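Ricin B-related lectin (Polyporus squamosus, PDB 3PHZ) binds beta-D-galactose, probably as a carbohydrate-binding lectin with ricin-type beta-trefoil repeats, and holds two calcium ions in its C-terminal part. Local coordinates at residues C163-Q168 / V262-P267; F206-F211 / G246-N251; L238-K243 / K280-L285. One frame throughout, in Å; residues are numbered along the deposited sequence.

Past the trefoil and helix 153-162, the chain first reaches the turn 163-168, against which strand 261-266 later packs, closing the long loop of contact 1. Contact 2 is nested inside it: the start of helix 208-226 is met by strand 246-255. Strand 233-243 runs between those two segments, but its partner, strand 280-285, comes at the end of the chain, so contact 3 crosses both of the others. Strands 280-285, 233-243, 246-255 and 261-266 are neighbours in succession. Contact 3 joins the first two, contact 2 sets the helix against the third, and contact 1 places the turn after helix 153-162 against the fourth.

Contact 1: residues C163-Q168 / V262-P267; sequences CPALRQ and VTFFEP
The carbonyl oxygen of Cys-163 is gripped twice, by Leu-166 N at 2.9 Å and Arg-167 N at 2.8 Å, and the tight turn held in this way is what meets Val-262 and Phe-264. The turn follows directly on helix 153-162; its partners lie on strand 261-266, part of the C-terminal domain that in the related Marasmius agglutinin has a papain-like fold. A further bond, from a side chain, stiffens the turn: the side-chain amide of Gln-168 folds back, and its NE2 donates to Leu-166 O (2.9 Å) with an N-H...O angle of 155°. The amide is held nearly flat toward that oxygen, and the same NE2 also reaches Ala-281 O, which ties the turn to strand 280-285.

The contact itself is purely apolar. Leu-166 and Phe-264 extend toward each other from opposite directions, and the fork of the leucine sits at the outer end of the ring, CG lying near the ring plane 3.8 Å from Phe-264 CZ. Its CD2 branch is almost as near to that atom. Next to it Ala-165 CB meets CE2 of the same ring obliquely, at 4.0 Å, so the far rim of the phenyl group touches two residues of the turn. One face of the ring is taken by Val-262 CG1, from two residues earlier on the same strand. Ala-276 and Trp-277 pack against Phe-264 as well, and Leu-160 of the preceding helix supports Leu-166.

At the other end of the contact, Cys-163 directs its sulfur away from its own amide nitrogen (chi1 168°) and alongside the valine, where SG lies 4.0 Å from both CB and CG2 of Val-262.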
loop_
_atom_site.group_PDB
_atom_site.type_symbol
_atom_site.label_atom_id
_atom_site.label_comp_id
_atom_site.label_asym_id
_atom_site.label_seq_id
_atom_site.Cartn_x
_atom_site.Cartn_y
_atom_site.Cartn_z
ATOM N N CYS A 163 7.463 -11.093 -21.414
ATOM C CA CYS A 163 7.151 -12.169 -20.471
ATOM C C CYS A 163 5.974 -12.942 -21.031
ATOM O O CYS A 163 4.928 -12.366 -21.251
ATOM C CB CYS A 163 6.816 -11.547 -19.133
ATOM S SG CYS A 163 6.080 -12.770 -18.015
ATOM N N PRO A 164 6.144 -14.258 -21.291
ATOM C CA PRO A 164 5.028 -14.973 -21.913
ATOM C C PRO A 164 3.705 -14.920 -21.119
ATOM O O PRO A 164 2.647 -14.915 -21.712
ATOM C CB PRO A 164 5.554 -16.428 -22.014
ATOM C CG PRO A 164 7.024 -16.238 -22.227
ATOM C CD PRO A 164 7.370 -15.073 -21.253
ATOM N N ALA A 165 3.776 -14.883 -19.786
ATOM C CA ALA A 165 2.611 -14.806 -18.938
ATOM C C ALA A 165 1.907 -13.458 -18.979
ATOM O O ALA A 165 0.771 -13.346 -18.517
ATOM C CB ALA A 165 3.009 -15.141 -17.477
ATOM N N LEU A 166 2.564 -12.430 -19.548
ATOM C CA LEU A 166 1.994 -11.048 -19.530
ATOM C C LEU A 166 1.834 -10.454 -20.957
ATOM O O LEU A 166 0.767 -9.954 -21.298
ATOM C CB LEU A 166 2.918 -10.112 -18.701
ATOM C CG LEU A 166 2.929 -10.453 -17.203
ATOM C CD1 LEU A 166 4.023 -9.531 -16.569
ATOM C CD2 LEU A 166 1.551 -10.224 -16.599
ATOM N N ARG A 167 2.920 -10.429 -21.738
ATOM C CA ARG A 167 2.865 -9.847 -23.090
ATOM C C ARG A 167 2.220 -8.470 -23.127
ATOM O O ARG A 167 1.357 -8.155 -23.964
ATOM C CB ARG A 167 2.190 -10.807 -24.066
ATOM C CG ARG A 167 2.876 -12.194 -24.022
ATOM C CD ARG A 167 4.346 -12.158 -24.393
ATOM N NE ARG A 167 4.445 -12.244 -25.855
ATOM C CZ ARG A 167 5.384 -11.706 -26.627
ATOM N NH1 ARG A 167 5.297 -11.893 -27.939
ATOM N NH2 ARG A 167 6.371 -10.978 -26.132
ATOM N N GLN A 168 2.608 -7.633 -22.158
ATOM C CA GLN A 168 2.003 -6.301 -22.059
ATOM C C GLN A 168 2.882 -5.490 -21.118
ATOM O O GLN A 168 3.695 -6.047 -20.370
ATOM C CB GLN A 168 0.583 -6.414 -21.487
ATOM C CG GLN A 168 0.514 -6.762 -19.949
ATOM C CD GLN A 168 -0.893 -7.188 -19.554
ATOM O OE1 GLN A 168 -1.722 -6.338 -19.185
ATOM N NE2 GLN A 168 -1.209 -8.513 -19.710
ATOM N N VAL A 262 9.811 -13.071 -14.822
ATOM C CA VAL A 262 8.926 -12.472 -13.828
ATOM C C VAL A 262 8.384 -13.558 -12.892
ATOM O O VAL A 262 7.944 -14.656 -13.327
ATOM C CB VAL A 262 7.704 -11.771 -14.513
ATOM C CG1 VAL A 262 6.669 -11.232 -13.460
ATOM C CG2 VAL A 262 8.218 -10.631 -15.412
ATOM N N THR A 263 8.331 -13.196 -11.620
ATOM C CA THR A 263 7.765 -14.106 -10.598
ATOM C C THR A 263 6.593 -13.414 -9.937
ATOM O O THR A 263 6.703 -12.260 -9.548
ATOM C CB THR A 263 8.829 -14.405 -9.537
ATOM O OG1 THR A 263 9.922 -15.094 -10.179
ATOM C CG2 THR A 263 8.215 -15.283 -8.361
ATOM N N PHE A 264 5.466 -14.111 -9.828
ATOM C CA PHE A 264 4.285 -13.601 -9.215
ATOM C C PHE A 264 4.225 -14.048 -7.743
ATOM O O PHE A 264 4.686 -15.125 -7.415
ATOM C CB PHE A 264 3.110 -14.127 -10.014
ATOM C CG PHE A 264 3.166 -13.638 -11.448
ATOM C CD1 PHE A 264 2.683 -12.376 -11.761
ATOM C CD2 PHE A 264 3.760 -14.422 -12.433
ATOM C CE1 PHE A 264 2.747 -11.880 -13.085
ATOM C CE2 PHE A 264 3.855 -13.941 -13.759
ATOM C CZ PHE A 264 3.304 -12.670 -14.078
ATOM N N PHE A 265 3.706 -13.192 -6.880
ATOM C CA PHE A 265 3.739 -13.407 -5.447
ATOM C C PHE A 265 2.316 -13.235 -4.928
ATOM O O PHE A 265 1.645 -12.269 -5.267
ATOM C CB PHE A 265 4.705 -12.417 -4.771
ATOM C CG PHE A 265 4.785 -12.593 -3.260
ATOM C CD1 PHE A 265 5.557 -13.641 -2.716
ATOM C CD2 PHE A 265 4.133 -11.724 -2.399
ATOM C CE1 PHE A 265 5.668 -13.802 -1.336
ATOM C CE2 PHE A 265 4.227 -11.881 -1.012
ATOM C CZ PHE A 265 5.023 -12.922 -0.475
ATOM N N GLU A 266 1.833 -14.204 -4.143
ATOM C CA GLU A 266 0.511 -14.166 -3.584
ATOM C C GLU A 266 0.570 -13.681 -2.116
ATOM O O GLU A 266 0.964 -14.433 -1.211
ATOM C CB GLU A 266 -0.119 -15.592 -3.659
ATOM C CG GLU A 266 -1.325 -15.780 -2.713
ATOM C CD GLU A 266 -2.460 -14.844 -3.075
ATOM O OE1 GLU A 266 -2.523 -13.705 -2.577
ATOM O OE2 GLU A 266 -3.329 -15.274 -3.838
ATOM N N PRO A 267 0.198 -12.404 -1.851
ATOM C CA PRO A 267 0.470 -11.837 -0.530
ATOM C C PRO A 267 -0.507 -12.376 0.554
ATOM O O PRO A 267 -0.304 -12.119 1.722
ATOM C CB PRO A 267 0.369 -10.289 -0.796
ATOM C CG PRO A 267 -0.608 -10.215 -1.934
ATOM C CD PRO A 267 -0.183 -11.357 -2.822
#

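Contact 2: residues F206-F211 / G246-N251; sequences FDCDDF and GAHAYN
Cys-208 SG sits over the imidazole of His-248, 3.8 Å from the ring centroid and only 13° off the ring normal, so the sulfur meets the face of the ring and not its rim. The histidine leaves its strand pointing away from the helix, but with CG anti to the backbone N (chi1 -152°) the ring swings back under SG. Its opposite face receives Tyr-250 OH, 3.5 Å above the plane and off toward the rim, which leaves the ring sandwiched. The far nitrogen, NE2, is hydrogen-bonded to Glu-266 OE2, from the segment 262-267.

Beside this pair each CB reaches the other backbone. Cys-208 CB lies 3.5 Å from Ala-249 N, while the small Ala-249 CB tucks beneath the first turn of the helix, 3.6 Å from Cys-208 O and 3.8 Å from Asp-209 CA. A cysteine at the start of a long helix, facing a histidine on a strand, is consistent with a papain-like fold, as in the related Marasmius agglutinin; here Glu-266 holds the histidine where papain has an asparagine.

The start of the helix is also the calcium region. Asp-207 and Asp-209 each bind both calcium ions, and Asp-210 binds one. Asp-207 stands at the N-cap position but makes no capping bond; its OD1 accepts from the adjacent Cys-208 N (2.8 Å) through the anti lone pair, and its own N donates to Asp-210 OD2 at 2.9 Å. Tyr-173 of the second subunit packs on Cys-208 and Asp-209. Further along the strand, Asn-251 approaches Phe-211 loosely, its ND2 being held by Ala-212 O and Gly-237 O.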
loop_
_atom_site.group_PDB
_atom_site.type_symbol
_atom_site.label_atom_id
_atom_site.label_comp_id
_atom_site.label_asym_id
_atom_site.label_seq_id
_atom_site.Cartn_x
_atom_site.Cartn_y
_atom_site.Cartn_z
ATOM N N PHE A 206 -11.556 -6.682 3.044
ATOM C CA PHE A 206 -10.108 -6.982 2.994
ATOM C C PHE A 206 -9.823 -7.964 1.894
ATOM O O PHE A 206 -9.711 -9.181 2.112
ATOM C CB PHE A 206 -9.470 -7.340 4.376
ATOM C CG PHE A 206 -8.013 -7.024 4.407
ATOM C CD1 PHE A 206 -7.621 -5.682 4.562
ATOM C CD2 PHE A 206 -7.047 -8.002 4.142
ATOM C CE1 PHE A 206 -6.287 -5.313 4.541
ATOM C CE2 PHE A 206 -5.683 -7.659 4.167
ATOM C CZ PHE A 206 -5.295 -6.291 4.340
ATOM N N ASP A 207 -9.842 -7.424 0.668
ATOM C CA ASP A 207 -9.881 -8.265 -0.535
ATOM C C ASP A 207 -8.479 -8.396 -1.161
ATOM O O ASP A 207 -7.517 -7.879 -0.621
ATOM C CB ASP A 207 -10.929 -7.656 -1.502
ATOM C CG ASP A 207 -11.712 -8.733 -2.336
ATOM O OD1 ASP A 207 -11.007 -9.512 -3.054
ATOM O OD2 ASP A 207 -13.021 -8.730 -2.392
ATOM N N CYS A 208 -8.368 -9.034 -2.337
ATOM C CA CYS A 208 -6.996 -9.313 -2.915
ATOM C C CYS A 208 -6.221 -8.049 -3.197
ATOM O O CYS A 208 -5.018 -8.006 -3.008
ATOM C CB CYS A 208 -7.099 -10.046 -4.250
ATOM S SG CYS A 208 -7.954 -11.589 -4.000
ATOM N N ASP A 209 -6.924 -7.004 -3.623
ATOM C CA ASP A 209 -6.206 -5.779 -3.908
ATOM C C ASP A 209 -5.614 -5.191 -2.627
ATOM O O ASP A 209 -4.547 -4.582 -2.654
ATOM C CB ASP A 209 -7.104 -4.721 -4.635
ATOM C CG ASP A 209 -8.341 -4.257 -3.818
ATOM O OD1 ASP A 209 -8.961 -5.037 -3.037
ATOM O OD2 ASP A 209 -8.666 -3.065 -3.968
ATOM N N ASP A 210 -6.312 -5.395 -1.499
ATOM C CA ASP A 210 -5.811 -4.895 -0.247
ATOM C C ASP A 210 -4.552 -5.648 0.199
ATOM O O ASP A 210 -3.594 -5.056 0.670
ATOM C CB ASP A 210 -6.910 -4.979 0.837
ATOM C CG ASP A 210 -8.098 -4.127 0.498
ATOM O OD1 ASP A 210 -7.874 -2.968 0.074
ATOM O OD2 ASP A 210 -9.251 -4.599 0.630
ATOM N N PHE A 211 -4.537 -6.969 0.014
ATOM C CA PHE A 211 -3.304 -7.699 0.335
ATOM C C PHE A 211 -2.121 -7.173 -0.512
ATOM O O PHE A 211 -1.028 -6.957 -0.024
ATOM C CB PHE A 211 -3.472 -9.211 0.084
ATOM C CG PHE A 211 -4.270 -9.904 1.136
ATOM C CD1 PHE A 211 -3.646 -10.470 2.257
ATOM C CD2 PHE A 211 -5.667 -9.950 1.029
ATOM C CE1 PHE A 211 -4.456 -11.156 3.212
ATOM C CE2 PHE A 211 -6.464 -10.570 1.932
ATOM C CZ PHE A 211 -5.860 -11.192 3.049
ATOM N N GLY A 246 -13.235 -15.405 -11.869
ATOM C CA GLY A 246 -13.302 -14.032 -11.308
ATOM C C GLY A 246 -11.920 -13.352 -11.232
ATOM O O GLY A 246 -10.950 -13.895 -11.761
ATOM N N ALA A 247 -11.856 -12.187 -10.579
ATOM C CA ALA A 247 -10.635 -11.329 -10.484
ATOM C C ALA A 247 -9.687 -11.699 -9.318
ATOM O O ALA A 247 -10.116 -12.320 -8.342
ATOM C CB ALA A 247 -11.048 -9.868 -10.324
ATOM N N HIS A 248 -8.411 -11.312 -9.434
ATOM C CA HIS A 248 -7.418 -11.567 -8.382
ATOM C C HIS A 248 -6.357 -10.483 -8.497
ATOM O O HIS A 248 -6.219 -9.861 -9.569
ATOM C CB HIS A 248 -6.767 -12.940 -8.523
ATOM C CG HIS A 248 -6.283 -13.518 -7.203
ATOM N ND1 HIS A 248 -7.062 -14.363 -6.424
ATOM C CD2 HIS A 248 -5.108 -13.361 -6.522
ATOM C CE1 HIS A 248 -6.396 -14.696 -5.326
ATOM N NE2 HIS A 248 -5.223 -14.077 -5.341
ATOM N N ALA A 249 -5.654 -10.210 -7.394
ATOM C CA ALA A 249 -4.529 -9.294 -7.435
ATOM C C ALA A 249 -3.299 -9.992 -6.856
ATOM O O ALA A 249 -3.426 -10.790 -5.918
ATOM C CB ALA A 249 -4.814 -8.068 -6.635
ATOM N N TYR A 250 -2.156 -9.699 -7.467
ATOM C CA TYR A 250 -0.849 -10.274 -7.108
ATOM C C TYR A 250 0.199 -9.206 -7.031
ATOM O O TYR A 250 0.038 -8.097 -7.562
ATOM C CB TYR A 250 -0.385 -11.272 -8.183
ATOM C CG TYR A 250 -1.231 -12.520 -8.222
ATOM C CD1 TYR A 250 -1.146 -13.432 -7.168
ATOM C CD2 TYR A 250 -2.145 -12.759 -9.259
ATOM C CE1 TYR A 250 -1.923 -14.615 -7.163
ATOM C CE2 TYR A 250 -2.934 -13.972 -9.265
ATOM C CZ TYR A 250 -2.812 -14.867 -8.207
ATOM O OH TYR A 250 -3.551 -16.043 -8.096
ATOM N N ASN A 251 1.314 -9.522 -6.355
ATOM C CA ASN A 251 2.477 -8.701 -6.518
ATOM C C ASN A 251 3.368 -9.401 -7.519
ATOM O O ASN A 251 3.163 -10.570 -7.831
ATOM C CB ASN A 251 3.205 -8.483 -5.170
ATOM C CG ASN A 251 2.338 -7.722 -4.190
ATOM O OD1 ASN A 251 1.770 -8.326 -3.265
ATOM N ND2 ASN A 251 2.196 -6.396 -4.389
#

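Contact 3: residues L238-K243 / K280-L285; sequences LMFGSK and KAYFGL
Backbone bonds pair Leu-238 with Leu-285, the two residues exchanging N-H and C=O; the shorter of the bonds, Leu-238 N to Leu-285 O, is 2.8 Å long and almost straight at 168°. Phe-240 N donates to Phe-283 O, and at the other end Ser-242 and Lys-280 also bond both ways. Between these pairs Phe-240 O is shared, with Tyr-282 N at 3.0 Å and a weak bond from Phe-283 N to Phe-240 O at 3.4 Å. Two residues thus stand opposite one, the classic beta bulge of this antiparallel pair, and Gly-241 lies across from Ala-281 beyond it. Strand 280-285 thereby pairs with one side of strand 233-243, whose other side pairs with strand 246-255.

Among the aromatic groups, Phe-240 and Phe-283 lie side by side and point the same way, their planes inclined at 37°. Phe-283 CD2 comes over one face of the Phe-240 ring, toward its rim, 3.4 Å from Phe-240 CD2. With chi1 at 54°, the Tyr-282 side chain folds over its own backbone, laying the ring along the other strand: CE2 is 3.4 Å from Gly-241 C, and CZ rests on Phe-240 CB. Tyr-173 of the second subunit meets the Phe-240 ring edge-to-face.

On the face with Met-239 and Ala-281 the packing is aliphatic and tight, Met-239 CE lying 3.5 Å from Ala-281 CB. One water bridges the strands, donating to Lys-280 O at 2.7 Å and hydrogen-bonded to Ser-242 OG.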
loop_
_atom_site.group_PDB
_atom_site.type_symbol
_atom_site.label_atom_id
_atom_site.label_comp_id
_atom_site.label_asym_id
_atom_site.label_seq_id
_atom_site.Cartn_x
_atom_site.Cartn_y
_atom_site.Cartn_z
ATOM N N LEU A 238 2.420 -4.480 -8.767
ATOM C CA LEU A 238 1.069 -4.951 -8.530
ATOM C C LEU A 238 0.502 -5.364 -9.885
ATOM O O LEU A 238 0.874 -4.767 -10.897
ATOM C CB LEU A 238 0.326 -3.721 -7.932
ATOM C CG LEU A 238 -1.132 -3.548 -7.787
ATOM C CD1 LEU A 238 -1.764 -4.720 -7.026
ATOM C CD2 LEU A 238 -1.051 -2.299 -6.862
ATOM N N MET A 239 -0.360 -6.379 -9.918
ATOM C CA MET A 239 -1.107 -6.745 -11.147
ATOM C C MET A 239 -2.479 -7.221 -10.745
ATOM O O MET A 239 -2.674 -7.745 -9.630
ATOM C CB MET A 239 -0.401 -7.792 -11.976
ATOM C CG MET A 239 -0.231 -9.152 -11.355
ATOM S SD MET A 239 -0.480 -10.626 -12.505
ATOM C CE MET A 239 -2.197 -10.138 -12.664
ATOM N N PHE A 240 -3.455 -6.953 -11.619
ATOM C CA PHE A 240 -4.829 -7.479 -11.468
ATOM C C PHE A 240 -5.029 -8.429 -12.623
ATOM O O PHE A 240 -4.579 -8.156 -13.749
ATOM C CB PHE A 240 -5.908 -6.395 -11.619
ATOM C CG PHE A 240 -5.892 -5.307 -10.562
ATOM C CD1 PHE A 240 -5.196 -5.448 -9.346
ATOM C CD2 PHE A 240 -6.658 -4.146 -10.773
ATOM C CE1 PHE A 240 -5.217 -4.433 -8.371
ATOM C CE2 PHE A 240 -6.702 -3.101 -9.803
ATOM C CZ PHE A 240 -5.977 -3.249 -8.604
ATOM N N GLY A 241 -5.624 -9.585 -12.355
ATOM C CA GLY A 241 -5.741 -10.623 -13.359
ATOM C C GLY A 241 -7.085 -11.297 -13.225
ATOM O O GLY A 241 -7.788 -11.132 -12.185
ATOM N N SER A 242 -7.463 -12.030 -14.269
ATOM C CA SER A 242 -8.701 -12.781 -14.182
ATOM C C SER A 242 -8.661 -14.080 -14.956
ATOM O O SER A 242 -7.761 -14.361 -15.746
ATOM C CB SER A 242 -9.899 -11.948 -14.629
ATOM O OG SER A 242 -9.831 -11.800 -16.022
ATOM N N LYS A 243 -9.682 -14.875 -14.697
ATOM C CA LYS A 243 -10.008 -16.016 -15.514
ATOM C C LYS A 243 -11.517 -16.165 -15.374
ATOM O O LYS A 243 -12.174 -15.291 -14.756
ATOM C CB LYS A 243 -9.190 -17.264 -15.102
ATOM C CG LYS A 243 -9.204 -17.687 -13.643
ATOM C CD LYS A 243 -8.019 -18.643 -13.436
ATOM C CE LYS A 243 -8.139 -19.527 -12.200
ATOM N NZ LYS A 243 -6.788 -20.090 -11.947
ATOM N N LYS A 280 -4.801 -14.218 -16.133
ATOM C CA LYS A 280 -4.324 -13.419 -17.236
ATOM C C LYS A 280 -4.423 -11.987 -16.780
ATOM O O LYS A 280 -5.518 -11.512 -16.464
ATOM C CB LYS A 280 -5.190 -13.616 -18.487
ATOM C CG LYS A 280 -4.661 -12.780 -19.646
ATOM C CD LYS A 280 -5.662 -12.755 -20.790
ATOM C CE LYS A 280 -5.089 -13.392 -22.052
ATOM N NZ LYS A 280 -6.187 -14.071 -22.841
ATOM N N ALA A 281 -3.291 -11.295 -16.752
ATOM C CA ALA A 281 -3.278 -9.901 -16.296
ATOM C C ALA A 281 -3.949 -8.970 -17.266
ATOM O O ALA A 281 -3.821 -9.130 -18.517
ATOM C CB ALA A 281 -1.855 -9.442 -16.074
ATOM N N TYR A 282 -4.639 -7.970 -16.723
ATOM C CA TYR A 282 -5.193 -6.905 -17.558
ATOM C C TYR A 282 -4.768 -5.542 -17.034
ATOM O O TYR A 282 -5.109 -4.521 -17.652
ATOM C CB TYR A 282 -6.738 -7.021 -17.691
ATOM C CG TYR A 282 -7.437 -7.089 -16.343
ATOM C CD1 TYR A 282 -7.744 -5.939 -15.608
ATOM C CD2 TYR A 282 -7.746 -8.342 -15.777
ATOM C CE1 TYR A 282 -8.390 -6.044 -14.344
ATOM C CE2 TYR A 282 -8.369 -8.460 -14.535
ATOM C CZ TYR A 282 -8.676 -7.301 -13.820
ATOM O OH TYR A 282 -9.288 -7.470 -12.589
ATOM N N PHE A 283 -4.073 -5.486 -15.870
ATOM C CA PHE A 283 -3.722 -4.175 -15.297
ATOM C C PHE A 283 -2.551 -4.353 -14.371
ATOM O O PHE A 283 -2.452 -5.404 -13.759
ATOM C CB PHE A 283 -4.877 -3.641 -14.468
ATOM C CG PHE A 283 -4.537 -2.404 -13.726
ATOM C CD1 PHE A 283 -4.461 -1.186 -14.388
ATOM C CD2 PHE A 283 -4.213 -2.460 -12.353
ATOM C CE1 PHE A 283 -4.132 -0.013 -13.687
ATOM C CE2 PHE A 283 -3.851 -1.309 -11.655
ATOM C CZ PHE A 283 -3.830 -0.077 -12.321
ATOM N N GLY A 284 -1.691 -3.352 -14.248
ATOM C CA GLY A 284 -0.604 -3.478 -13.216
ATOM C C GLY A 284 0.187 -2.193 -13.101
ATOM O O GLY A 284 -0.069 -1.272 -13.821
ATOM N N LEU A 285 1.157 -2.160 -12.185
ATOM C CA LEU A 285 1.846 -0.924 -11.857
ATOM C C LEU A 285 3.139 -1.304 -11.161
ATOM O O LEU A 285 3.183 -2.372 -10.525
ATOM C CB LEU A 285 0.946 -0.167 -10.874
ATOM C CG LEU A 285 1.367 1.041 -10.109
ATOM C CD1 LEU A 285 1.839 2.102 -11.126
ATOM C CD2 LEU A 285 0.094 1.519 -9.356
HETATM O O HOH W 1 -7.772 -11.310 -17.944
#